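Local coordinates for uncharacterized protein ABO_0056 (Alcanivorax borkumensis, PDB 3H35), which is of unknown function but belongs to the Abi-alpha (DUF4393) family and may be linked to abortive infection, at residues Ala70-Thr75 / Tyr91-Arg96. Residues are numbered along the deposited sequence; the frame is centred on the assembly and turned at random.
Sequences AFALLT and YSNAGR
Leu74 and Tyr91 form the last antiparallel pair between the two strands of a beta hairpin, just where strand 87-91 gives out and the chain turns into helix 94-98. It is a hydrogen-bonded pair: Leu74 N reaches Tyr91 O at 2.9 Å, and Tyr91 N returns the bond to Leu74 O. Both side chains lie on the same face of the sheet, but the phenol swings away from strand 71-77 and meets the ring of Phe141.

Past Tyr91 a serine hydroxyl takes over from the backbone. With OG anti to its own backbone N (chi1 178°), Ser92 donates through OG to Ala72 O over a short 2.6 Å, nearly along the C=O axis. The same OG accepts from Ala94 N at 3.0 Å, closing an ST turn, so one oxygen ties the backbone at Ala94 to the neighbouring strand. Ala72 N, in turn, gives its hydrogen to a water whose O lies 2.7 Å from Asn93 OD1, to which it donates; the other end of that amide, ND2, is bonded to Asp131 of helix 129-137.

Within the four-stranded antiparallel sheet, strand 87-91 is an outer strand of this chain, while 71-77 is paired on its other side with 156-164. Ala94 CB sits over one face of the Phe71 ring in a CH-pi contact, 3.8 Å from the ring centroid and displaced toward CG, which it approaches to 3.4 Å. The bridging water lies in the plane of that ring, at its edge. Leu73 turns its CB away, yet CD1 comes back to 3.5 Å from Tyr91 O, and its side chain packs on Leu110 and Phe114 of helix 106-115.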
ATOM      1  N   ALA A  70     -10.487 -17.119 -11.028  1.00 27.83           N
ATOM      2  CA  ALA A  70     -10.717 -16.670  -9.676  1.00 28.63           C
ATOM      3  C   ALA A  70     -10.229 -17.757  -8.707  1.00 28.91           C
ATOM      4  O   ALA A  70     -10.434 -18.950  -8.965  1.00 28.84           O
ATOM      5  CB  ALA A  70     -12.211 -16.352  -9.468  1.00 28.26           C
ATOM      6  N   PHE A  71      -9.551 -17.358  -7.624  1.00 28.31           N
ATOM      7  CA  PHE A  71      -9.086 -18.330  -6.627  1.00 28.38           C
ATOM      8  C   PHE A  71      -9.608 -18.037  -5.233  1.00 27.75           C
ATOM      9  O   PHE A  71     -10.038 -16.917  -4.964  1.00 27.87           O
ATOM     10  CB  PHE A  71      -7.551 -18.403  -6.638  1.00 29.16           C
ATOM     11  CG  PHE A  71      -6.997 -18.925  -7.931  1.00 29.36           C
ATOM     12  CD1 PHE A  71      -6.865 -20.289  -8.139  1.00 31.40           C
ATOM     13  CD2 PHE A  71      -6.650 -18.048  -8.963  1.00 32.62           C
ATOM     14  CE1 PHE A  71      -6.359 -20.786  -9.352  1.00 31.48           C
ATOM     15  CE2 PHE A  71      -6.164 -18.530 -10.193  1.00 31.46           C
ATOM     16  CZ  PHE A  71      -6.017 -19.900 -10.385  1.00 31.07           C
ATOM     17  N   ALA A  72      -9.592 -19.045  -4.369  1.00 26.74           N
ATOM     18  CA  ALA A  72      -9.983 -18.877  -2.978  1.00 27.13           C
ATOM     19  C   ALA A  72      -8.985 -17.969  -2.267  1.00 26.70           C
ATOM     20  O   ALA A  72      -7.763 -18.076  -2.456  1.00 26.92           O
ATOM     21  CB  ALA A  72     -10.101 -20.236  -2.253  1.00 27.67           C
ATOM     22  N   LEU A  73      -9.512 -17.066  -1.462  1.00 26.48           N
ATOM     23  CA  LEU A  73      -8.724 -16.139  -0.691  1.00 26.68           C
ATOM     24  C   LEU A  73      -9.232 -16.121   0.723  1.00 27.28           C
ATOM     25  O   LEU A  73     -10.420 -15.976   0.962  1.00 27.86           O
ATOM     26  CB  LEU A  73      -8.885 -14.725  -1.298  1.00 26.89           C
ATOM     27  CG  LEU A  73      -7.971 -13.603  -0.798  1.00 27.51           C
ATOM     28  CD1 LEU A  73      -6.493 -13.972  -1.061  1.00 25.20           C
ATOM     29  CD2 LEU A  73      -8.358 -12.289  -1.478  1.00 27.54           C
ATOM     30  N   LEU A  74      -8.348 -16.298   1.672  1.00 27.65           N
ATOM     31  CA  LEU A  74      -8.711 -16.078   3.074  1.00 28.31           C
ATOM     32  C   LEU A  74      -8.095 -14.766   3.489  1.00 27.81           C
ATOM     33  O   LEU A  74      -6.906 -14.525   3.261  1.00 28.39           O
ATOM     34  CB  LEU A  74      -8.167 -17.195   3.986  1.00 28.52           C
ATOM     35  CG  LEU A  74      -8.602 -18.647   3.767  1.00 29.28           C
ATOM     36  CD1 LEU A  74      -7.920 -19.527   4.862  1.00 28.98           C
ATOM     37  CD2 LEU A  74     -10.115 -18.764   3.786  1.00 28.32           C
ATOM     38  N   THR A  75      -8.905 -13.901   4.062  1.00 27.82           N
ATOM     39  CA  THR A  75      -8.431 -12.624   4.529  1.00 27.26           C
ATOM     40  C   THR A  75      -8.625 -12.536   6.039  1.00 27.18           C
ATOM     41  O   THR A  75      -9.697 -12.827   6.550  1.00 26.98           O
ATOM     42  CB  THR A  75      -9.189 -11.497   3.796  1.00 28.59           C
ATOM     43  OG1 THR A  75      -9.021 -11.631   2.359  1.00 27.34           O
ATOM     44  CG2 THR A  75      -8.717 -10.156   4.280  1.00 25.28           C
ATOM     45  N   TYR A  91      -4.142 -15.156   2.380  1.00 27.61           N
ATOM     46  CA  TYR A  91      -3.652 -16.486   2.082  1.00 28.19           C
ATOM     47  C   TYR A  91      -4.466 -17.084   0.949  1.00 27.50           C
ATOM     48  O   TYR A  91      -5.640 -16.821   0.814  1.00 27.28           O
ATOM     49  CB  TYR A  91      -3.698 -17.385   3.341  1.00 28.14           C
ATOM     50  CG  TYR A  91      -3.028 -18.723   3.152  1.00 28.53           C
ATOM     51  CD1 TYR A  91      -1.659 -18.886   3.405  1.00 28.48           C
ATOM     52  CD2 TYR A  91      -3.743 -19.812   2.670  1.00 30.55           C
ATOM     53  CE1 TYR A  91      -1.032 -20.117   3.202  1.00 28.64           C
ATOM     54  CE2 TYR A  91      -3.126 -21.045   2.456  1.00 32.91           C
ATOM     55  CZ  TYR A  91      -1.772 -21.188   2.721  1.00 31.92           C
ATOM     56  OH  TYR A  91      -1.167 -22.422   2.496  1.00 36.66           O
ATOM     57  N   SER A  92      -3.834 -17.894   0.125  1.00 27.34           N
ATOM     58  CA  SER A  92      -4.558 -18.546  -0.953  1.00 27.46           C
ATOM     59  C   SER A  92      -3.817 -19.795  -1.293  1.00 28.45           C
ATOM     60  O   SER A  92      -2.633 -19.905  -0.958  1.00 29.71           O
ATOM     61  CB  SER A  92      -4.633 -17.643  -2.182  1.00 27.64           C
ATOM     62  OG  SER A  92      -5.291 -18.292  -3.261  1.00 26.00           O
ATOM     63  N   ASN A  93      -4.503 -20.738  -1.944  1.00 28.72           N
ATOM     64  CA  ASN A  93      -3.845 -21.905  -2.536  1.00 28.98           C
ATOM     65  C   ASN A  93      -3.617 -21.756  -4.039  1.00 28.97           C
ATOM     66  O   ASN A  93      -3.207 -22.706  -4.685  1.00 30.17           O
ATOM     67  CB  ASN A  93      -4.594 -23.224  -2.191  1.00 28.94           C
ATOM     68  CG  ASN A  93      -6.004 -23.259  -2.720  1.00 29.61           C
ATOM     69  OD1 ASN A  93      -6.601 -22.218  -3.012  1.00 30.05           O
ATOM     70  ND2 ASN A  93      -6.568 -24.467  -2.835  1.00 29.10           N
ATOM     71  N   ALA A  94      -3.840 -20.557  -4.576  1.00 29.37           N
ATOM     72  CA  ALA A  94      -3.651 -20.279  -6.006  1.00 30.19           C
ATOM     73  C   ALA A  94      -2.207 -20.593  -6.435  1.00 30.93           C
ATOM     74  O   ALA A  94      -1.965 -20.901  -7.578  1.00 30.18           O
ATOM     75  CB  ALA A  94      -3.986 -18.819  -6.324  1.00 28.98           C
ATOM     76  N   GLY A  95      -1.252 -20.511  -5.509  1.00 31.92           N
ATOM     77  CA  GLY A  95       0.143 -20.862  -5.808  1.00 32.63           C
ATOM     78  C   GLY A  95       0.327 -22.250  -6.379  1.00 33.30           C
ATOM     79  O   GLY A  95       1.187 -22.461  -7.241  1.00 32.41           O
ATOM     80  N   ARG A  96      -0.518 -23.183  -5.941  1.00 34.20           N
ATOM     81  CA  ARG A  96      -0.405 -24.562  -6.360  1.00 34.79           C
ATOM     82  C   ARG A  96      -0.698 -24.667  -7.850  1.00 34.06           C
ATOM     83  O   ARG A  96       0.125 -25.148  -8.598  1.00 34.30           O
ATOM     84  CB  ARG A  96      -1.349 -25.478  -5.570  1.00 35.78           C
ATOM     85  CG  ARG A  96      -1.315 -25.319  -4.017  1.00 39.41           C
ATOM     86  CD  ARG A  96       0.033 -25.680  -3.434  1.00 43.87           C
ATOM     87  NE  ARG A  96       0.008 -25.738  -1.971  1.00 45.16           N
ATOM     88  CZ  ARG A  96       1.067 -26.025  -1.205  1.00 45.29           C
ATOM     89  NH1 ARG A  96       0.932 -26.050   0.124  1.00 46.64           N
ATOM     90  NH2 ARG A  96       2.251 -26.286  -1.752  1.00 42.37           N
TER
HETATM   91  O   HOH W   1      -8.271 -21.530  -5.036  1.00 25.87           O